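Local coordinates for SusD superfamily protein (PDB 3MCX) that is of unknown function but, as a SusD-family protein of the bacterial outer membrane, probably helps capture glycans for import, and binds zinc ions in its crystal, at residues N89-V94 and F134-L139; M142-D147 and S170-C175; V154-S159 and Y176-S181. All coordinates share one frame; numbering follows the deposited sequence.

Interaction 1: N89-V94 and F134-L139; sequences NTVYKV and FNLTRL
Leu136 reaches from helix 115-140 to helix 81-106 and sets one methyl, CD1, against two side chains at once. The first meeting is a CH-pi contact: CD1 lies over one face of the Tyr92 ring, 3.7 Å from the ring centroid and 19° off its normal, displaced toward the rim. Its nearest ring atom is CE2, with Leu136 CD1 at 3.5 Å, and the second methyl, CD2, only grazes that same carbon.

The other meeting is purely apolar. Val91 CG1 stands 3.6 Å from Leu136 CD1, and the two side chains run alongside each other, pointing opposite ways. With its CG1 anti to the backbone N (chi1 179°), Val91 turns that methyl onto the leucine. A compact beta-branched residue suits this spot, where the CA atoms of Val91 and Leu136 are 7.2 Å apart, while the flat tyrosine offers a broad surface to a methyl. Leucine is long enough to put a branch methyl between both.

No hydrogen bond crosses this buried contact; the Tyr92 hydroxyl hydrogen-bonds to Pro155 O. Around the pair, helix 44-51 brings Tyr45 against Val91, Val154, from a loop, touches Tyr92, and Thr137 beside Leu136 packs on helix 172-186.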
loop_
_atom_site.group_PDB
_atom_site.type_symbol
_atom_site.label_atom_id
_atom_site.label_comp_id
_atom_site.label_asym_id
_atom_site.label_seq_id
_atom_site.Cartn_x
_atom_site.Cartn_y
_atom_site.Cartn_z
ATOM N N ASN A 89 -4.347 0.356 -16.426
ATOM C CA ASN A 89 -4.814 1.490 -17.200
ATOM C C ASN A 89 -5.135 2.663 -16.266
ATOM O O ASN A 89 -4.947 3.816 -16.620
ATOM C CB ASN A 89 -6.054 1.154 -18.026
ATOM C CG ASN A 89 -5.744 0.366 -19.286
ATOM O OD1 ASN A 89 -4.601 0.316 -19.740
ATOM N ND2 ASN A 89 -6.777 -0.183 -19.892
ATOM N N THR A 90 -5.666 2.363 -15.085
ATOM C CA THR A 90 -6.082 3.431 -14.170
ATOM C C THR A 90 -4.870 4.183 -13.653
ATOM O O THR A 90 -4.910 5.424 -13.549
ATOM C CB THR A 90 -6.959 2.878 -13.034
ATOM O OG1 THR A 90 -8.060 2.147 -13.613
ATOM C CG2 THR A 90 -7.472 3.992 -12.104
ATOM N N VAL A 91 -3.796 3.468 -13.271
ATOM C CA VAL A 91 -2.601 4.154 -12.782
ATOM C C VAL A 91 -1.944 4.941 -13.899
ATOM O O VAL A 91 -1.499 6.076 -13.688
ATOM C CB VAL A 91 -1.652 3.217 -12.016
ATOM C CG1 VAL A 91 -0.429 4.008 -11.558
ATOM C CG2 VAL A 91 -2.369 2.622 -10.803
ATOM N N TYR A 92 -1.921 4.395 -15.114
ATOM C CA TYR A 92 -1.384 5.167 -16.240
ATOM C C TYR A 92 -2.223 6.417 -16.533
ATOM O O TYR A 92 -1.712 7.427 -16.971
ATOM C CB TYR A 92 -1.176 4.299 -17.495
ATOM C CG TYR A 92 0.176 3.649 -17.496
ATOM C CD1 TYR A 92 1.304 4.418 -17.643
ATOM C CD2 TYR A 92 0.320 2.271 -17.281
ATOM C CE1 TYR A 92 2.553 3.841 -17.601
ATOM C CE2 TYR A 92 1.553 1.696 -17.233
ATOM C CZ TYR A 92 2.678 2.486 -17.389
ATOM O OH TYR A 92 3.921 1.902 -17.278
ATOM N N LYS A 93 -3.541 6.349 -16.323
ATOM C CA LYS A 93 -4.379 7.537 -16.489
ATOM C C LYS A 93 -3.954 8.619 -15.494
ATOM O O LYS A 93 -3.861 9.787 -15.863
ATOM C CB LYS A 93 -5.870 7.194 -16.315
ATOM C CG LYS A 93 -6.826 8.336 -16.659
ATOM C CD LYS A 93 -8.271 7.767 -16.578
ATOM C CE LYS A 93 -9.352 8.820 -16.765
ATOM N NZ LYS A 93 -10.685 8.152 -16.473
ATOM N N VAL A 94 -3.720 8.226 -14.239
ATOM C CA VAL A 94 -3.238 9.183 -13.253
ATOM C C VAL A 94 -1.891 9.760 -13.714
ATOM O O VAL A 94 -1.694 10.975 -13.650
ATOM C CB VAL A 94 -3.108 8.583 -11.868
ATOM C CG1 VAL A 94 -2.299 9.520 -10.935
ATOM C CG2 VAL A 94 -4.515 8.312 -11.282
ATOM N N PHE A 134 5.858 3.848 -9.001
ATOM C CA PHE A 134 6.263 2.873 -7.985
ATOM C C PHE A 134 5.234 1.746 -7.866
ATOM O O PHE A 134 5.580 0.566 -7.845
ATOM C CB PHE A 134 6.453 3.598 -6.642
ATOM C CG PHE A 134 6.812 2.713 -5.480
ATOM C CD1 PHE A 134 7.984 2.000 -5.466
ATOM C CD2 PHE A 134 5.993 2.641 -4.374
ATOM C CE1 PHE A 134 8.336 1.239 -4.365
ATOM C CE2 PHE A 134 6.335 1.858 -3.280
ATOM C CZ PHE A 134 7.502 1.182 -3.271
ATOM N N ASN A 135 3.958 2.123 -7.766
ATOM C CA ASN A 135 2.874 1.145 -7.664
ATOM C C ASN A 135 2.836 0.194 -8.840
ATOM O O ASN A 135 2.695 -1.023 -8.670
ATOM C CB ASN A 135 1.546 1.875 -7.484
ATOM C CG ASN A 135 1.415 2.500 -6.090
ATOM O OD1 ASN A 135 1.882 1.926 -5.096
ATOM N ND2 ASN A 135 0.756 3.662 -6.009
ATOM N N LEU A 136 2.967 0.722 -10.064
ATOM C CA LEU A 136 3.011 -0.153 -11.233
ATOM C C LEU A 136 4.228 -1.097 -11.206
ATOM O O LEU A 136 4.131 -2.260 -11.550
ATOM C CB LEU A 136 3.034 0.659 -12.521
ATOM C CG LEU A 136 1.698 1.316 -12.883
ATOM C CD1 LEU A 136 1.938 2.494 -13.803
ATOM C CD2 LEU A 136 0.762 0.291 -13.513
ATOM N N THR A 137 5.378 -0.545 -10.836
ATOM C CA THR A 137 6.615 -1.269 -10.896
ATOM C C THR A 137 6.581 -2.447 -9.914
ATOM O O THR A 137 7.096 -3.525 -10.208
ATOM C CB THR A 137 7.827 -0.339 -10.640
ATOM O OG1 THR A 137 7.826 0.709 -11.610
ATOM C CG2 THR A 137 9.137 -1.111 -10.706
ATOM N N ARG A 138 6.010 -2.237 -8.741
ATOM C CA ARG A 138 6.041 -3.271 -7.732
ATOM C C ARG A 138 4.993 -4.353 -8.003
ATOM O O ARG A 138 5.202 -5.470 -7.552
ATOM C CB ARG A 138 5.936 -2.649 -6.328
ATOM C CG ARG A 138 4.623 -2.111 -5.997
ATOM C CD ARG A 138 4.689 -1.075 -4.846
ATOM N NE ARG A 138 5.441 -1.414 -3.651
ATOM C CZ ARG A 138 5.067 -1.136 -2.376
ATOM N NH1 ARG A 138 3.881 -0.615 -2.090
ATOM N NH2 ARG A 138 5.892 -1.355 -1.388
ATOM N N LEU A 139 3.940 -4.064 -8.787
ATOM C CA LEU A 139 2.980 -5.101 -9.198
ATOM C C LEU A 139 3.484 -5.889 -10.385
ATOM O O LEU A 139 3.328 -7.113 -10.416
ATOM C CB LEU A 139 1.620 -4.483 -9.572
ATOM C CG LEU A 139 0.584 -4.565 -8.457
ATOM C CD1 LEU A 139 0.969 -3.736 -7.206
ATOM C CD2 LEU A 139 -0.803 -4.176 -9.014
#

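Interaction 2: M142-D147 and S170-C175; sequences MPYTND and STVAQC
Val172 and Ala173, in the first turn of helix 172-186, meet the loop 142-147 through Tyr144 and the backbone of Met142, a selenomethionine here. Just before them, Thr171 takes the N-cap position. Its OG1 accepts from Gln174 N at 3.0 Å, and Gln174 OE1 in turn accepts from Thr171 N at 2.9 Å, both bonds close to straight. Threonine suits the place because its short hydroxyl can reach a backbone N-H that has no carbonyl of an earlier turn to bind.

Val172 comes next and points its two methyls at different parts of the loop. CG1, anti to the backbone N (chi1 169°), packs 3.9 Å from Tyr144 CB, whereas CG2 touches the carbonyl oxygen of Met142 at 3.6 Å. Ala173 follows, small enough to let the tyrosine come near the helix backbone: Tyr144 CE2 is 3.8 Å from Ala173 CA and 3.9 Å from Ala173 CB. The ring meets both residues obliquely, and it also makes an edge-to-face contact with Tyr176, one turn along the helix.

Beyond Gln174, Cys175 turns to helix 115-140, packing on Leu133 and Thr137. The paired bonds of Thr171 and Gln174 make a capping box, a common way to begin an alpha-helix, with the loop from helix 115-140 lying against that first turn.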
loop_
_atom_site.group_PDB
_atom_site.type_symbol
_atom_site.label_atom_id
_atom_site.label_comp_id
_atom_site.label_asym_id
_atom_site.label_seq_id
_atom_site.Cartn_x
_atom_site.Cartn_y
_atom_site.Cartn_z
HETATM N N MSE A 142 9.525 -7.843 -11.062
HETATM C CA MSE A 142 10.123 -8.604 -9.963
HETATM C C MSE A 142 10.771 -7.635 -8.968
HETATM O O MSE A 142 11.189 -6.543 -9.338
HETATM C CB MSE A 142 11.174 -9.580 -10.500
HETATM C CG MSE A 142 10.600 -10.683 -11.380
HETATM SE SE MSE A 142 9.368 -11.891 -10.538
HETATM C CE MSE A 142 10.546 -12.814 -9.282
ATOM N N PRO A 143 10.881 -8.045 -7.705
ATOM C CA PRO A 143 11.398 -7.150 -6.685
ATOM C C PRO A 143 12.805 -6.642 -7.007
ATOM O O PRO A 143 13.684 -7.395 -7.401
ATOM C CB PRO A 143 11.415 -8.008 -5.408
ATOM C CG PRO A 143 10.549 -9.133 -5.689
ATOM C CD PRO A 143 10.451 -9.331 -7.142
ATOM N N TYR A 144 12.948 -5.328 -6.802
ATOM C CA TYR A 144 14.238 -4.681 -7.060
ATOM C C TYR A 144 15.400 -5.445 -6.420
ATOM O O TYR A 144 16.458 -5.630 -7.025
ATOM C CB TYR A 144 14.213 -3.235 -6.555
ATOM C CG TYR A 144 15.465 -2.421 -6.769
ATOM C CD1 TYR A 144 16.573 -2.621 -5.973
ATOM C CD2 TYR A 144 15.531 -1.435 -7.746
ATOM C CE1 TYR A 144 17.738 -1.898 -6.146
ATOM C CE2 TYR A 144 16.687 -0.693 -7.923
ATOM C CZ TYR A 144 17.786 -0.945 -7.137
ATOM O OH TYR A 144 18.966 -0.225 -7.283
ATOM N N THR A 145 15.209 -5.840 -5.166
ATOM C CA THR A 145 16.311 -6.419 -4.400
ATOM C C THR A 145 16.709 -7.815 -4.825
ATOM O O THR A 145 17.730 -8.334 -4.380
ATOM C CB THR A 145 15.997 -6.405 -2.884
ATOM O OG1 THR A 145 14.698 -6.942 -2.664
ATOM C CG2 THR A 145 16.042 -4.978 -2.336
ATOM N N ASN A 146 15.948 -8.448 -5.706
ATOM C CA ASN A 146 16.394 -9.725 -6.258
ATOM C C ASN A 146 17.658 -9.590 -7.117
ATOM O O ASN A 146 18.419 -10.540 -7.233
ATOM C CB ASN A 146 15.299 -10.397 -7.105
ATOM C CG ASN A 146 14.193 -11.034 -6.293
ATOM O OD1 ASN A 146 14.128 -10.884 -5.066
ATOM N ND2 ASN A 146 13.323 -11.774 -6.979
ATOM N N ASP A 147 17.833 -8.428 -7.753
ATOM C CA ASP A 147 18.782 -8.310 -8.858
ATOM C C ASP A 147 19.174 -6.848 -9.153
ATOM O O ASP A 147 19.461 -6.502 -10.302
ATOM C CB ASP A 147 18.136 -8.947 -10.115
ATOM C CG ASP A 147 16.865 -8.224 -10.557
ATOM O OD1 ASP A 147 16.320 -7.384 -9.803
ATOM O OD2 ASP A 147 16.424 -8.540 -11.697
ATOM N N SER A 170 10.825 -0.119 -19.300
ATOM C CA SER A 170 12.132 0.217 -18.712
ATOM C C SER A 170 12.450 -0.850 -17.686
ATOM O O SER A 170 11.561 -1.643 -17.343
ATOM C CB SER A 170 12.093 1.625 -18.113
ATOM O OG SER A 170 12.125 2.617 -19.136
ATOM N N THR A 171 13.688 -0.899 -17.202
ATOM C CA THR A 171 13.995 -1.858 -16.130
ATOM C C THR A 171 13.405 -1.416 -14.814
ATOM O O THR A 171 13.082 -0.232 -14.620
ATOM C CB THR A 171 15.511 -2.067 -15.945
ATOM O OG1 THR A 171 16.094 -0.863 -15.387
ATOM C CG2 THR A 171 16.202 -2.458 -17.259
ATOM N N VAL A 172 13.280 -2.354 -13.875
ATOM C CA VAL A 172 12.859 -2.009 -12.529
ATOM C C VAL A 172 13.733 -0.904 -11.931
ATOM O O VAL A 172 13.232 0.054 -11.346
ATOM C CB VAL A 172 12.837 -3.278 -11.643
ATOM C CG1 VAL A 172 12.677 -2.941 -10.174
ATOM C CG2 VAL A 172 11.659 -4.238 -12.113
ATOM N N ALA A 173 15.049 -0.990 -12.120
ATOM C CA ALA A 173 15.938 0.048 -11.568
ATOM C C ALA A 173 15.687 1.418 -12.228
ATOM O O ALA A 173 15.699 2.434 -11.537
ATOM C CB ALA A 173 17.399 -0.355 -11.717
ATOM N N GLN A 174 15.474 1.458 -13.544
ATOM C CA GLN A 174 15.179 2.702 -14.222
ATOM C C GLN A 174 13.889 3.312 -13.696
ATOM O O GLN A 174 13.783 4.528 -13.484
ATOM C CB GLN A 174 15.092 2.458 -15.719
ATOM C CG GLN A 174 16.448 2.262 -16.390
ATOM C CD GLN A 174 16.341 1.868 -17.849
ATOM O OE1 GLN A 174 15.421 1.129 -18.235
ATOM N NE2 GLN A 174 17.278 2.330 -18.662
ATOM N N CYS A 175 12.923 2.448 -13.416
ATOM C CA CYS A 175 11.662 2.901 -12.845
ATOM C C CYS A 175 11.871 3.479 -11.457
ATOM O O CYS A 175 11.386 4.568 -11.154
ATOM C CB CYS A 175 10.639 1.761 -12.841
ATOM S SG CYS A 175 10.064 1.322 -14.492
#

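Interaction 3: V154-S159 and Y176-S181; sequences VPIETS and YEQVVS. With ZN (zinc ion), chain B.
Ile156 and Thr158, on the extended loop that joins helix 115-140 to helix 172-186, lean on Gln178 of the latter in this alpha-helical SusD-family protein. Between the two segments the touch is by van der Waals contact alone. Thr158 CG2 sits over one face of the flat Gln178 amide, almost directly above CD at 3.5 Å and equally far from OE1 and NE2. Ile156 CG2 instead meets the aliphatic part of the same side chain, 4.0 Å from Gln178 CG, crossing it at a slant. Glutamine suits this partly exposed position because its methylene packs on Ile156 and the face of its amide takes a methyl, while NE2 can still hydrogen-bond.

In Gln178, CG is anti to the backbone N (chi1 -172°), which sends the chain out toward the loop, and a bend at chi2 (65°) brings the amide round to the threonine methyl. The amide NH2 end is held within its own helix, NE2 donating to Asp182 OD1.

Metal binding comes second. Glu177, the neighbour of Gln178, points along a different side of the helix, and its extended chain carries the carboxylate to a zinc ion. One oxygen makes the bond, Glu177 OE1 at 1.9 Å, while OE2 stays 3.1 Å from the zinc ion, so coordination is monodentate; a water molecule, 2.0 Å from the metal, is a further ligand.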
loop_
_atom_site.group_PDB
_atom_site.type_symbol
_atom_site.label_atom_id
_atom_site.label_comp_id
_atom_site.label_asym_id
_atom_site.label_seq_id
_atom_site.Cartn_x
_atom_site.Cartn_y
_atom_site.Cartn_z
ATOM N N VAL A 154 8.141 -1.299 -15.957
ATOM C CA VAL A 154 7.042 -0.857 -16.798
ATOM C C VAL A 154 7.476 0.327 -17.653
ATOM O O VAL A 154 8.578 0.872 -17.462
ATOM C CB VAL A 154 5.822 -0.492 -15.973
ATOM C CG1 VAL A 154 5.337 -1.673 -15.123
ATOM C CG2 VAL A 154 6.120 0.722 -15.061
ATOM N N PRO A 155 6.649 0.755 -18.610
ATOM C CA PRO A 155 6.995 1.941 -19.373
ATOM C C PRO A 155 6.990 3.226 -18.538
ATOM O O PRO A 155 6.152 3.436 -17.663
ATOM C CB PRO A 155 5.920 1.988 -20.475
ATOM C CG PRO A 155 5.546 0.553 -20.653
ATOM C CD PRO A 155 5.555 0.011 -19.262
ATOM N N ILE A 156 7.953 4.074 -18.830
ATOM C CA ILE A 156 8.106 5.341 -18.143
ATOM C C ILE A 156 7.639 6.482 -19.026
ATOM O O ILE A 156 8.177 6.739 -20.122
ATOM C CB ILE A 156 9.579 5.581 -17.718
ATOM C CG1 ILE A 156 10.009 4.485 -16.755
ATOM C CG2 ILE A 156 9.739 6.986 -17.065
ATOM C CD1 ILE A 156 11.482 4.577 -16.346
ATOM N N GLU A 157 6.631 7.202 -18.510
ATOM C CA GLU A 157 6.147 8.452 -19.150
ATOM C C GLU A 157 6.362 9.677 -18.264
ATOM O O GLU A 157 5.846 9.741 -17.161
ATOM C CB GLU A 157 4.657 8.339 -19.471
ATOM C CG GLU A 157 4.353 7.250 -20.468
ATOM C CD GLU A 157 2.870 7.192 -20.880
ATOM O OE1 GLU A 157 2.108 8.129 -20.524
ATOM O OE2 GLU A 157 2.485 6.224 -21.583
ATOM N N THR A 158 7.106 10.660 -18.758
ATOM C CA THR A 158 7.363 11.897 -17.999
ATOM C C THR A 158 7.000 13.171 -18.782
ATOM O O THR A 158 7.367 14.289 -18.399
ATOM C CB THR A 158 8.819 11.963 -17.499
ATOM O OG1 THR A 158 9.714 11.962 -18.611
ATOM C CG2 THR A 158 9.150 10.786 -16.533
ATOM N N SER A 159 6.271 12.985 -19.864
ATOM C CA SER A 159 5.812 14.081 -20.702
ATOM C C SER A 159 4.449 13.662 -21.221
ATOM O O SER A 159 4.101 12.483 -21.164
ATOM C CB SER A 159 6.790 14.330 -21.863
ATOM O OG SER A 159 6.954 13.139 -22.644
ATOM N N TYR A 176 12.583 2.757 -10.594
ATOM C CA TYR A 176 12.859 3.300 -9.254
ATOM C C TYR A 176 13.633 4.634 -9.300
ATOM O O TYR A 176 13.380 5.531 -8.505
ATOM C CB TYR A 176 13.577 2.286 -8.359
ATOM C CG TYR A 176 12.703 1.323 -7.580
ATOM C CD1 TYR A 176 12.162 0.189 -8.161
ATOM C CD2 TYR A 176 12.480 1.525 -6.235
ATOM C CE1 TYR A 176 11.388 -0.706 -7.423
ATOM C CE2 TYR A 176 11.710 0.639 -5.490
ATOM C CZ TYR A 176 11.198 -0.487 -6.086
ATOM O OH TYR A 176 10.455 -1.369 -5.323
ATOM N N GLU A 177 14.577 4.754 -10.218
ATOM C CA GLU A 177 15.314 6.034 -10.374
ATOM C C GLU A 177 14.330 7.165 -10.636
ATOM O O GLU A 177 14.443 8.237 -10.059
ATOM C CB GLU A 177 16.289 5.990 -11.515
ATOM C CG GLU A 177 17.527 5.222 -11.257
ATOM C CD GLU A 177 18.415 5.218 -12.492
ATOM O OE1 GLU A 177 17.895 5.434 -13.633
ATOM O OE2 GLU A 177 19.644 5.029 -12.313
ATOM N N GLN A 178 13.348 6.913 -11.491
ATOM C CA GLN A 178 12.368 7.975 -11.818
ATOM C C GLN A 178 11.448 8.277 -10.635
ATOM O O GLN A 178 11.138 9.466 -10.405
ATOM C CB GLN A 178 11.559 7.594 -13.062
ATOM C CG GLN A 178 10.659 8.691 -13.581
ATOM C CD GLN A 178 11.427 9.878 -14.072
ATOM O OE1 GLN A 178 12.274 9.766 -14.966
ATOM N NE2 GLN A 178 11.132 11.049 -13.506
ATOM N N VAL A 179 11.064 7.227 -9.886
ATOM C CA VAL A 179 10.254 7.421 -8.703
ATOM C C VAL A 179 10.963 8.320 -7.699
ATOM O O VAL A 179 10.399 9.298 -7.190
ATOM C CB VAL A 179 9.954 6.097 -8.033
ATOM C CG1 VAL A 179 9.289 6.320 -6.648
ATOM C CG2 VAL A 179 9.076 5.211 -8.966
ATOM N N VAL A 180 12.211 7.954 -7.402
ATOM C CA VAL A 180 13.037 8.703 -6.455
ATOM C C VAL A 180 13.251 10.140 -6.923
ATOM O O VAL A 180 13.134 11.084 -6.135
ATOM C CB VAL A 180 14.383 7.978 -6.204
ATOM C CG1 VAL A 180 15.351 8.872 -5.403
ATOM C CG2 VAL A 180 14.124 6.629 -5.428
ATOM N N SER A 181 13.526 10.324 -8.199
ATOM C CA SER A 181 13.691 11.657 -8.753
ATOM C C SER A 181 12.431 12.521 -8.547
ATOM O O SER A 181 12.504 13.682 -8.096
ATOM C CB SER A 181 14.001 11.542 -10.245
ATOM O OG SER A 181 14.192 12.804 -10.856
HETATM ZN ZN ZN B . 18.905 5.531 -15.258
HETATM O O HOH W 1 17.217 5.690 -16.306
#

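How the interactions relate
Interaction 1 joins helices 81-106 and 115-140, and closes along the chain before the other two open. Interactions 2 and 3 share helix 172-186 and cross in sequence: 142-147 and 154-159 both precede 170-175 and 176-181. Their centres lie 12 Å apart, that of interaction 1 being 15 Å from interaction 2 and 11 Å from interaction 3. Helices 115-140 and 172-186 touch between interactions 1 and 2, and again between 1 and 3, where Phe134 packs on Tyr176 and Val179; a probable hydrogen bond from Ser170 N to Val154 O joins interactions 2 and 3. Thus the long linker between helices 115-140 and 172-186 is laid back against both, from a buried helix pair out to a zinc-bearing surface.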